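Local structure of putative nucleoside-diphosphate-sugar epimerase (Staphylococcus aureus subsp. aureus, 3E48) at residues 141-147 against 169-174; 195-201 against 256-262; 207-211 against 273-277. The protein is of unconfirmed function but, as a putative nucleoside-diphosphate-sugar epimerase with a Rossmann-type NAD(P)H-binding region, probably binds a nicotinamide dinucleotide and may act on a nucleotide-sugar. The contacts are given in a common frame with arbitrary orientation. Numbering follows the deposited sequence.

Contact 1 of 3, residues 141-147 against 169-174; sequences AMYMDPL and INYITR
Two neighbouring parallel strands of the mixed sheet in this NAD(P)-binding Rossmann-type fold meet here, at the C-terminal ends of strands 134-143 and 168-172. Met142 pairs with Tyr171 (CA-CA 4.6 Å) and Tyr143 with Ile172 (CA-CA 5.3 Å). Ala141 enters with CB 3.7 Å from Ile172 CG2 and 3.2 Å from Asn170 OD1; its small methyl lets it sit close beside that amide, whose OD1 accepts from Gly199 N. Met142, a selenomethionine, is bonded through both its N, to Asn170 O (3.1 Å), and its O, to Ile172 N (2.9 Å). Its side chain (chi1 t, chi2 t, chi3 m) shares a sheet face with Tyr171, SE lying 3.5 Å from Tyr171 CE1 in a Met-aromatic contact. Tyr143 turns away (chi1 m), and its ring offers one face to Arg174: Arg174 CZ stands 4.3 Å from the centroid of the Tyr143 ring, a cation-pi contact, with Arg174 CD at 4.2 Å as CH-pi. Met144 N donates to Ile172 O (3.0 Å), the last backbone bond of the pairing, while its flexible selenium side chain (m, t, t) lays CG 3.7 Å from Tyr171 CB and SE 3.6 Å from Thr173 CG2. Asp145 (chi1 m) suits the start of helix 174-186, which Thr173 N-caps through Asp176 N: Asp145 OD1 accepts from Arg174 N at 2.9 Å, and a water lies 2.8 Å from both Asp145 OD2 and Arg174 NH1. A type I turn, Met144 to Leu147, bends the chain into helix 147-157, bringing Leu147 CD1 within 4.2 Å of Tyr171 CE1.

Contact 2 of 3, residues 195-201 against 256-262; sequences YLLSGYS and DQESNDF
An irregular run, 256-260, leading into helix 261-266 passes along strand 194-203, the end-to-end directions of the two segments lying 127° apart. The strand is extended at 195-197 and again at 200-201, interrupted by a classic beta bulge in which Gly199 and Tyr200 both face Tyr171. Asp256 (chi1 t) starts the crossing by accepting from Ser201 OG at OD1, 2.8 Å; this serine hydroxyl also meets Asn170 ND2. Gln257 puts CB 3.9 Å from Leu196 CD2, while its amide serves Arg139 and Tyr107. Glu258 starts away from the strand, but water links its carboxylate back: one water, 2.7 Å from Glu258 OE1, also bonds Ser198 OG and Gly199 O, and another lies 2.9 Å from both Glu258 OE1 and Ser201 N. Ser259 N donates to Ser198 OG (3.0 Å; Ser198 chi1 p), the CA atoms of Ser198 and Glu258 being 5.4 Å apart. Ser259 OG accepts from Asp261 N (3.1 Å) and donates to Asp261 OD2 (2.8 Å). Asp261 OD2 (chi1 m) also accepts from Leu196 N at 2.9 Å, so a short acid satisfies a strand amide. Phe262 N bonds at 2.9 Å to a water that accepts from Ser198 N at 3.0 Å, and Phe262 CA lies 4.3 Å from Leu197 CD2. Small hydroxyls, acids and waters thus join a bulged strand to a loop whose helix entry is an ST turn, closed by Ser259 OG and Asp261 N.

Contact 3 of 3, residues 207-211 against 273-277; sequences LAAIL and LQSFL
Both segments are regular alpha-helix, with Leu211 N bonded to Leu207 O at 3.0 Å and Leu277 N to Leu273 O at 2.9 Å. Their axes approach to 10.5 Å and cross at -29°, the N-to-C directions running roughly the same way; the closest CA pair is Ile210 and Gln274, 6.4 Å apart. At that spacing the branched aliphatic side chains must bridge the gap. Ile210 buries the most area (77 Å²), its CA-CB bond pointing toward helix 273-277 and both chi angles m: CG2 lies 3.8 Å from Leu273 CG and 4.2 Å from Leu277 CD1, and Ile210 CD1 touches the aliphatic Gln274 CG at 3.5 Å. Gln274, at the exposed margin, suits its place by packing its methylenes on Ile210. One turn before and one residue after Ile210, Leu207 and Leu211 start sideways yet send their methyls inward. Leu207 CD2 meets Leu273 CD2 (Leu273 chi1 t, chi2 p) at 3.6 Å, and Leu211 CD2 (m, t) meets Leu277 CD1 (m, t) at 3.8 Å. The i, i+4 spacing of Leu273 and Leu277 lines both up on one side of their helix. Helix 147-157 helps to cover these leucines, Leu151 and Leu154 touching Leu211, and Leu147 touching Leu273. Far from the centre of the chain, a short helix near the C-terminus is thus packed against helix 204-215 through an apolar, near-parallel helix-helix interface.

In the fold
Contacts 1 and 3 are buried and contact 2 is partly buried, although from contact centre to chain centre the distances are about 8 Å for contact 1, 13 Å for contact 2 and 19 Å for contact 3. Contacts 1 and 2 reach the same sheet, and they touch: Tyr171 N probably bonds Tyr200 O at 2.8 Å, and Asn170 OD1 probably bonds Gly199 N at 2.9 Å. Contact 3 adjoins contact 1, where Phe276 packs on Asp145 and Thr173, but does not touch contact 2. The chemistry follows position: paired strand backbones in contact 1, side-chain and water bonds to a loop in contact 2, and aliphatic packing between helices in contact 3.

Contact 1 of 3, residues 141-147 against 169-174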
loop_
_atom_site.group_PDB
_atom_site.type_symbol
_atom_site.label_atom_id
_atom_site.label_comp_id
_atom_site.label_asym_id
_atom_site.label_seq_id
_atom_site.Cartn_x
_atom_site.Cartn_y
_atom_site.Cartn_z
ATOM N N ALA B 141 -4.504 1.912 16.206
ATOM C CA ALA B 141 -5.953 1.900 16.020
ATOM C C ALA B 141 -6.438 3.353 16.036
ATOM O O ALA B 141 -5.619 4.271 16.062
ATOM C CB ALA B 141 -6.621 1.087 17.132
HETATM N N MSE B 142 -7.753 3.562 16.025
HETATM C CA MSE B 142 -8.327 4.911 15.997
HETATM C C MSE B 142 -8.273 5.674 17.328
HETATM O O MSE B 142 -8.647 5.146 18.369
HETATM C CB MSE B 142 -9.782 4.842 15.506
HETATM C CG MSE B 142 -10.396 6.198 15.169
HETATM SE SE MSE B 142 -12.241 6.075 14.564
HETATM C CE MSE B 142 -11.963 5.151 12.881
ATOM N N TYR B 143 -7.820 6.927 17.288
ATOM C CA TYR B 143 -7.734 7.736 18.507
ATOM C C TYR B 143 -9.072 7.918 19.218
ATOM O O TYR B 143 -10.084 8.224 18.587
ATOM C CB TYR B 143 -7.206 9.142 18.210
ATOM C CG TYR B 143 -5.854 9.230 17.557
ATOM C CD1 TYR B 143 -4.751 8.562 18.085
ATOM C CD2 TYR B 143 -5.663 10.043 16.438
ATOM C CE1 TYR B 143 -3.487 8.704 17.520
ATOM C CE2 TYR B 143 -4.407 10.192 15.868
ATOM C CZ TYR B 143 -3.325 9.521 16.414
ATOM O OH TYR B 143 -2.080 9.677 15.858
HETATM N N MSE B 144 -9.066 7.764 20.539
HETATM C CA MSE B 144 -10.279 7.976 21.331
HETATM C C MSE B 144 -10.412 9.467 21.614
HETATM O O MSE B 144 -11.516 9.993 21.726
HETATM C CB MSE B 144 -10.184 7.282 22.692
HETATM C CG MSE B 144 -10.497 5.812 22.715
HETATM SE SE MSE B 144 -10.265 5.126 24.510
HETATM C CE MSE B 144 -10.426 3.249 24.074
ATOM N N ASP B 145 -9.266 10.130 21.737
ATOM C CA ASP B 145 -9.205 11.544 22.085
ATOM C C ASP B 145 -10.208 12.497 21.422
ATOM O O ASP B 145 -10.861 13.281 22.110
ATOM C CB ASP B 145 -7.767 12.045 21.887
ATOM C CG ASP B 145 -6.759 11.222 22.670
ATOM O OD1 ASP B 145 -6.610 10.016 22.371
ATOM O OD2 ASP B 145 -6.120 11.767 23.592
ATOM N N PRO B 146 -10.357 12.435 20.090
ATOM C CA PRO B 146 -11.293 13.314 19.378
ATOM C C PRO B 146 -12.732 13.273 19.900
ATOM O O PRO B 146 -13.494 14.229 19.727
ATOM C CB PRO B 146 -11.191 12.822 17.936
ATOM C CG PRO B 146 -9.768 12.364 17.850
ATOM C CD PRO B 146 -9.610 11.593 19.139
ATOM N N LEU B 147 -13.104 12.171 20.537
ATOM C CA LEU B 147 -14.458 12.028 21.054
ATOM C C LEU B 147 -14.818 13.055 22.126
ATOM O O LEU B 147 -15.974 13.461 22.230
ATOM C CB LEU B 147 -14.670 10.611 21.600
ATOM C CG LEU B 147 -14.601 9.494 20.550
ATOM C CD1 LEU B 147 -14.705 8.137 21.222
ATOM C CD2 LEU B 147 -15.724 9.685 19.539
ATOM N N ILE B 169 -15.397 -0.799 15.515
ATOM C CA ILE B 169 -14.155 -0.064 15.298
ATOM C C ILE B 169 -13.273 -0.114 16.533
ATOM O O ILE B 169 -13.735 0.147 17.648
ATOM C CB ILE B 169 -14.432 1.424 14.957
ATOM C CG1 ILE B 169 -15.135 1.539 13.601
ATOM C CG2 ILE B 169 -13.126 2.208 14.908
ATOM C CD1 ILE B 169 -15.688 2.907 13.299
ATOM N N ASN B 170 -12.003 -0.445 16.344
ATOM C CA ASN B 170 -11.111 -0.499 17.487
ATOM C C ASN B 170 -10.533 0.884 17.761
ATOM O O ASN B 170 -10.040 1.566 16.858
ATOM C CB ASN B 170 -10.000 -1.522 17.270
ATOM C CG ASN B 170 -9.222 -1.792 18.539
ATOM O OD1 ASN B 170 -8.304 -1.054 18.879
ATOM N ND2 ASN B 170 -9.602 -2.844 19.257
ATOM N N TYR B 171 -10.624 1.280 19.029
ATOM C CA TYR B 171 -10.172 2.581 19.515
ATOM C C TYR B 171 -9.084 2.456 20.568
ATOM O O TYR B 171 -9.036 1.474 21.302
ATOM C CB TYR B 171 -11.329 3.326 20.174
ATOM C CG TYR B 171 -12.323 3.957 19.240
ATOM C CD1 TYR B 171 -12.153 5.271 18.806
ATOM C CD2 TYR B 171 -13.463 3.266 18.832
ATOM C CE1 TYR B 171 -13.096 5.889 17.999
ATOM C CE2 TYR B 171 -14.416 3.872 18.018
ATOM C CZ TYR B 171 -14.225 5.187 17.608
ATOM O OH TYR B 171 -15.162 5.802 16.810
ATOM N N ILE B 172 -8.248 3.485 20.667
ATOM C CA ILE B 172 -7.167 3.518 21.652
ATOM C C ILE B 172 -6.768 4.986 21.892
ATOM O O ILE B 172 -6.858 5.814 20.984
ATOM C CB ILE B 172 -5.952 2.680 21.157
ATOM C CG1 ILE B 172 -4.855 2.651 22.223
ATOM C CG2 ILE B 172 -5.411 3.256 19.846
ATOM C CD1 ILE B 172 -3.723 1.694 21.901
ATOM N N THR B 173 -6.348 5.315 23.113
ATOM C CA THR B 173 -5.959 6.692 23.421
ATOM C C THR B 173 -4.577 7.002 22.866
ATOM O O THR B 173 -3.781 6.096 22.609
ATOM C CB THR B 173 -5.896 6.964 24.948
ATOM O OG1 THR B 173 -4.851 6.177 25.530
ATOM C CG2 THR B 173 -7.215 6.637 25.618
ATOM N N ARG B 174 -4.294 8.286 22.671
ATOM C CA ARG B 174 -2.980 8.675 22.187
ATOM C C ARG B 174 -1.990 8.336 23.291
ATOM O O ARG B 174 -0.868 7.916 23.021
ATOM C CB ARG B 174 -2.908 10.175 21.888
ATOM C CG ARG B 174 -3.725 10.621 20.693
ATOM C CD ARG B 174 -3.150 11.889 20.092
ATOM N NE ARG B 174 -3.957 12.357 18.971
ATOM C CZ ARG B 174 -5.006 13.161 19.089
ATOM N NH1 ARG B 174 -5.378 13.601 20.283
ATOM N NH2 ARG B 174 -5.696 13.511 18.012
HETATM O O HOH W 1 -4.161 13.609 22.804
#

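Contact 2 of 3, residues 195-201 against 256-262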
loop_
_atom_site.group_PDB
_atom_site.type_symbol
_atom_site.label_atom_id
_atom_site.label_comp_id
_atom_site.label_asym_id
_atom_site.label_seq_id
_atom_site.Cartn_x
_atom_site.Cartn_y
_atom_site.Cartn_z
ATOM N N TYR B 195 3.997 -4.320 14.637
ATOM C CA TYR B 195 3.104 -4.252 15.786
ATOM C C TYR B 195 1.782 -3.563 15.494
ATOM O O TYR B 195 1.675 -2.737 14.586
ATOM C CB TYR B 195 3.779 -3.490 16.933
ATOM C CG TYR B 195 5.009 -4.159 17.495
ATOM C CD1 TYR B 195 4.902 -5.274 18.326
ATOM C CD2 TYR B 195 6.285 -3.692 17.179
ATOM C CE1 TYR B 195 6.036 -5.911 18.828
ATOM C CE2 TYR B 195 7.424 -4.322 17.672
ATOM C CZ TYR B 195 7.291 -5.433 18.496
ATOM O OH TYR B 195 8.412 -6.081 18.972
ATOM N N LEU B 196 0.771 -3.918 16.278
ATOM C CA LEU B 196 -0.538 -3.284 16.184
ATOM C C LEU B 196 -0.875 -2.868 17.608
ATOM O O LEU B 196 -0.953 -3.707 18.498
ATOM C CB LEU B 196 -1.611 -4.253 15.679
ATOM C CG LEU B 196 -3.051 -3.737 15.813
ATOM C CD1 LEU B 196 -3.265 -2.454 15.002
ATOM C CD2 LEU B 196 -3.999 -4.831 15.345
ATOM N N LEU B 197 -1.039 -1.571 17.828
ATOM C CA LEU B 197 -1.394 -1.080 19.149
ATOM C C LEU B 197 -2.900 -0.853 19.128
ATOM O O LEU B 197 -3.391 0.126 18.563
ATOM C CB LEU B 197 -0.640 0.221 19.454
ATOM C CG LEU B 197 0.889 0.072 19.501
ATOM C CD1 LEU B 197 1.539 1.411 19.838
ATOM C CD2 LEU B 197 1.265 -0.972 20.549
ATOM N N SER B 198 -3.628 -1.792 19.724
ATOM C CA SER B 198 -5.084 -1.728 19.769
ATOM C C SER B 198 -5.593 -1.550 21.198
ATOM O O SER B 198 -4.901 -1.884 22.161
ATOM C CB SER B 198 -5.678 -3.004 19.160
ATOM O OG SER B 198 -5.278 -4.159 19.886
ATOM N N GLY B 199 -6.798 -1.004 21.328
ATOM C CA GLY B 199 -7.386 -0.794 22.641
ATOM C C GLY B 199 -8.633 -1.645 22.802
ATOM O O GLY B 199 -8.550 -2.789 23.244
ATOM N N TYR B 200 -9.790 -1.088 22.455
ATOM C CA TYR B 200 -11.043 -1.828 22.546
ATOM C C TYR B 200 -11.918 -1.586 21.324
ATOM O O TYR B 200 -11.976 -0.472 20.798
ATOM C CB TYR B 200 -11.825 -1.435 23.807
ATOM C CG TYR B 200 -11.048 -1.649 25.081
ATOM C CD1 TYR B 200 -10.224 -0.646 25.590
ATOM C CD2 TYR B 200 -11.082 -2.880 25.747
ATOM C CE1 TYR B 200 -9.449 -0.860 26.722
ATOM C CE2 TYR B 200 -10.310 -3.105 26.883
ATOM C CZ TYR B 200 -9.495 -2.092 27.363
ATOM O OH TYR B 200 -8.706 -2.311 28.466
ATOM N N SER B 201 -12.595 -2.639 20.875
ATOM C CA SER B 201 -13.488 -2.545 19.724
ATOM C C SER B 201 -14.909 -2.325 20.215
ATOM O O SER B 201 -15.394 -3.035 21.105
ATOM C CB SER B 201 -13.434 -3.825 18.884
ATOM O OG SER B 201 -12.162 -3.996 18.280
ATOM N N ASP B 256 -12.006 -3.546 12.880
ATOM C CA ASP B 256 -12.128 -4.352 14.091
ATOM C C ASP B 256 -10.873 -5.211 14.155
ATOM O O ASP B 256 -10.906 -6.419 13.917
ATOM C CB ASP B 256 -13.393 -5.222 14.038
ATOM C CG ASP B 256 -13.585 -6.068 15.292
ATOM O OD1 ASP B 256 -12.938 -5.790 16.326
ATOM O OD2 ASP B 256 -14.398 -7.014 15.248
ATOM N N GLN B 257 -9.757 -4.555 14.462
ATOM C CA GLN B 257 -8.460 -5.214 14.541
ATOM C C GLN B 257 -7.904 -5.161 15.949
ATOM O O GLN B 257 -7.852 -4.095 16.567
ATOM C CB GLN B 257 -7.468 -4.521 13.615
ATOM C CG GLN B 257 -7.901 -4.440 12.167
ATOM C CD GLN B 257 -6.876 -3.696 11.346
ATOM O OE1 GLN B 257 -5.688 -4.027 11.383
ATOM N NE2 GLN B 257 -7.321 -2.696 10.596
ATOM N N GLU B 258 -7.471 -6.311 16.450
ATOM C CA GLU B 258 -6.910 -6.379 17.790
ATOM C C GLU B 258 -5.631 -7.201 17.831
ATOM O O GLU B 258 -5.381 -8.034 16.962
ATOM C CB GLU B 258 -7.922 -6.992 18.755
ATOM C CG GLU B 258 -9.261 -6.289 18.781
ATOM C CD GLU B 258 -10.121 -6.742 19.938
ATOM O OE1 GLU B 258 -9.823 -6.354 21.085
ATOM O OE2 GLU B 258 -11.086 -7.492 19.698
ATOM N N SER B 259 -4.832 -6.956 18.861
ATOM C CA SER B 259 -3.585 -7.666 19.074
ATOM C C SER B 259 -3.262 -7.588 20.554
ATOM O O SER B 259 -3.835 -6.771 21.273
ATOM C CB SER B 259 -2.454 -7.019 18.280
ATOM O OG SER B 259 -1.209 -7.572 18.647
ATOM N N ASN B 260 -2.354 -8.435 21.017
ATOM C CA ASN B 260 -1.970 -8.392 22.421
ATOM C C ASN B 260 -0.667 -7.626 22.572
ATOM O O ASN B 260 -0.070 -7.625 23.646
ATOM C CB ASN B 260 -1.787 -9.801 22.981
ATOM C CG ASN B 260 -3.065 -10.610 22.955
ATOM O OD1 ASN B 260 -4.115 -10.157 23.414
ATOM N ND2 ASN B 260 -2.977 -11.827 22.431
ATOM N N ASP B 261 -0.233 -6.965 21.499
ATOM C CA ASP B 261 1.024 -6.219 21.527
ATOM C C ASP B 261 1.116 -5.158 22.624
ATOM O O ASP B 261 2.162 -5.015 23.255
ATOM C CB ASP B 261 1.305 -5.554 20.171
ATOM C CG ASP B 261 1.535 -6.561 19.050
ATOM O OD1 ASP B 261 2.154 -7.626 19.289
ATOM O OD2 ASP B 261 1.115 -6.276 17.909
ATOM N N PHE B 262 0.046 -4.402 22.850
ATOM C CA PHE B 262 0.091 -3.374 23.885
ATOM C C PHE B 262 0.399 -3.984 25.248
ATOM O O PHE B 262 1.296 -3.527 25.959
ATOM C CB PHE B 262 -1.234 -2.618 23.969
ATOM C CG PHE B 262 -1.243 -1.539 25.012
ATOM C CD1 PHE B 262 -0.649 -0.305 24.763
ATOM C CD2 PHE B 262 -1.823 -1.765 26.256
ATOM C CE1 PHE B 262 -0.636 0.690 25.738
ATOM C CE2 PHE B 262 -1.815 -0.777 27.240
ATOM C CZ PHE B 262 -1.220 0.454 26.981
HETATM O O HOH W 2 -2.254 -4.068 21.123
HETATM O O HOH W 3 -7.834 -4.485 21.345
HETATM O O HOH W 4 -4.632 -4.217 23.403
HETATM O O HOH W 5 -12.200 -5.186 22.213
#

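Contact 3 of 3, residues 207-211 against 273-277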
loop_
_atom_site.group_PDB
_atom_site.type_symbol
_atom_site.label_atom_id
_atom_site.label_comp_id
_atom_site.label_asym_id
_atom_site.label_seq_id
_atom_site.Cartn_x
_atom_site.Cartn_y
_atom_site.Cartn_z
ATOM N N LEU B 207 -20.820 2.457 21.461
ATOM C CA LEU B 207 -20.161 3.749 21.541
ATOM C C LEU B 207 -21.176 4.798 21.993
ATOM O O LEU B 207 -20.897 5.607 22.876
ATOM C CB LEU B 207 -19.589 4.149 20.179
ATOM C CG LEU B 207 -18.258 4.907 20.172
ATOM C CD1 LEU B 207 -18.035 5.475 18.782
ATOM C CD2 LEU B 207 -18.254 6.024 21.199
ATOM N N ALA B 208 -22.358 4.779 21.386
ATOM C CA ALA B 208 -23.397 5.738 21.739
ATOM C C ALA B 208 -23.815 5.583 23.203
ATOM O O ALA B 208 -24.026 6.575 23.901
ATOM C CB ALA B 208 -24.605 5.566 20.819
ATOM N N ALA B 209 -23.931 4.340 23.662
ATOM C CA ALA B 209 -24.321 4.068 25.046
ATOM C C ALA B 209 -23.268 4.606 26.018
ATOM O O ALA B 209 -23.604 5.160 27.062
ATOM C CB ALA B 209 -24.518 2.568 25.254
ATOM N N ILE B 210 -21.995 4.440 25.663
ATOM C CA ILE B 210 -20.890 4.925 26.488
ATOM C C ILE B 210 -20.944 6.446 26.598
ATOM O O ILE B 210 -20.864 7.010 27.692
ATOM C CB ILE B 210 -19.514 4.551 25.875
ATOM C CG1 ILE B 210 -19.365 3.034 25.794
ATOM C CG2 ILE B 210 -18.388 5.144 26.714
ATOM C CD1 ILE B 210 -19.301 2.371 27.135
ATOM N N LEU B 211 -21.063 7.104 25.449
ATOM C CA LEU B 211 -21.120 8.558 25.402
ATOM C C LEU B 211 -22.356 9.081 26.128
ATOM O O LEU B 211 -22.311 10.140 26.755
ATOM C CB LEU B 211 -21.116 9.031 23.944
ATOM C CG LEU B 211 -19.882 8.614 23.132
ATOM C CD1 LEU B 211 -20.104 8.896 21.647
ATOM C CD2 LEU B 211 -18.659 9.355 23.649
ATOM N N LEU B 273 -12.709 3.446 26.948
ATOM C CA LEU B 273 -13.286 4.744 26.613
ATOM C C LEU B 273 -13.985 5.338 27.841
ATOM O O LEU B 273 -13.869 6.536 28.113
ATOM C CB LEU B 273 -14.284 4.613 25.458
ATOM C CG LEU B 273 -15.036 5.886 25.055
ATOM C CD1 LEU B 273 -14.055 7.008 24.733
ATOM C CD2 LEU B 273 -15.906 5.588 23.846
ATOM N N GLN B 274 -14.701 4.494 28.577
ATOM C CA GLN B 274 -15.417 4.927 29.778
ATOM C C GLN B 274 -14.458 5.615 30.747
ATOM O O GLN B 274 -14.743 6.692 31.275
ATOM C CB GLN B 274 -16.059 3.727 30.487
ATOM C CG GLN B 274 -16.947 2.838 29.622
ATOM C CD GLN B 274 -16.178 1.723 28.924
ATOM O OE1 GLN B 274 -15.428 1.963 27.976
ATOM N NE2 GLN B 274 -16.364 0.493 29.398
ATOM N N SER B 275 -13.320 4.972 30.978
ATOM C CA SER B 275 -12.296 5.493 31.874
ATOM C C SER B 275 -11.705 6.793 31.338
ATOM O O SER B 275 -11.480 7.745 32.088
ATOM C CB SER B 275 -11.186 4.457 32.044
ATOM O OG SER B 275 -10.116 4.972 32.814
ATOM N N PHE B 276 -11.451 6.823 30.034
ATOM C CA PHE B 276 -10.882 7.994 29.385
ATOM C C PHE B 276 -11.778 9.214 29.546
ATOM O O PHE B 276 -11.303 10.309 29.851
ATOM C CB PHE B 276 -10.656 7.701 27.899
ATOM C CG PHE B 276 -10.125 8.871 27.123
ATOM C CD1 PHE B 276 -8.892 9.430 27.438
ATOM C CD2 PHE B 276 -10.863 9.417 26.077
ATOM C CE1 PHE B 276 -8.398 10.518 26.722
ATOM C CE2 PHE B 276 -10.378 10.503 25.354
ATOM C CZ PHE B 276 -9.143 11.055 25.678
ATOM N N LEU B 277 -13.075 9.023 29.341
ATOM C CA LEU B 277 -14.029 10.115 29.469
ATOM C C LEU B 277 -14.227 10.514 30.930
ATOM O O LEU B 277 -14.492 11.676 31.230
ATOM C CB LEU B 277 -15.370 9.710 28.855
ATOM C CG LEU B 277 -15.361 9.392 27.356
ATOM C CD1 LEU B 277 -16.751 8.953 26.937
ATOM C CD2 LEU B 277 -14.916 10.608 26.557
#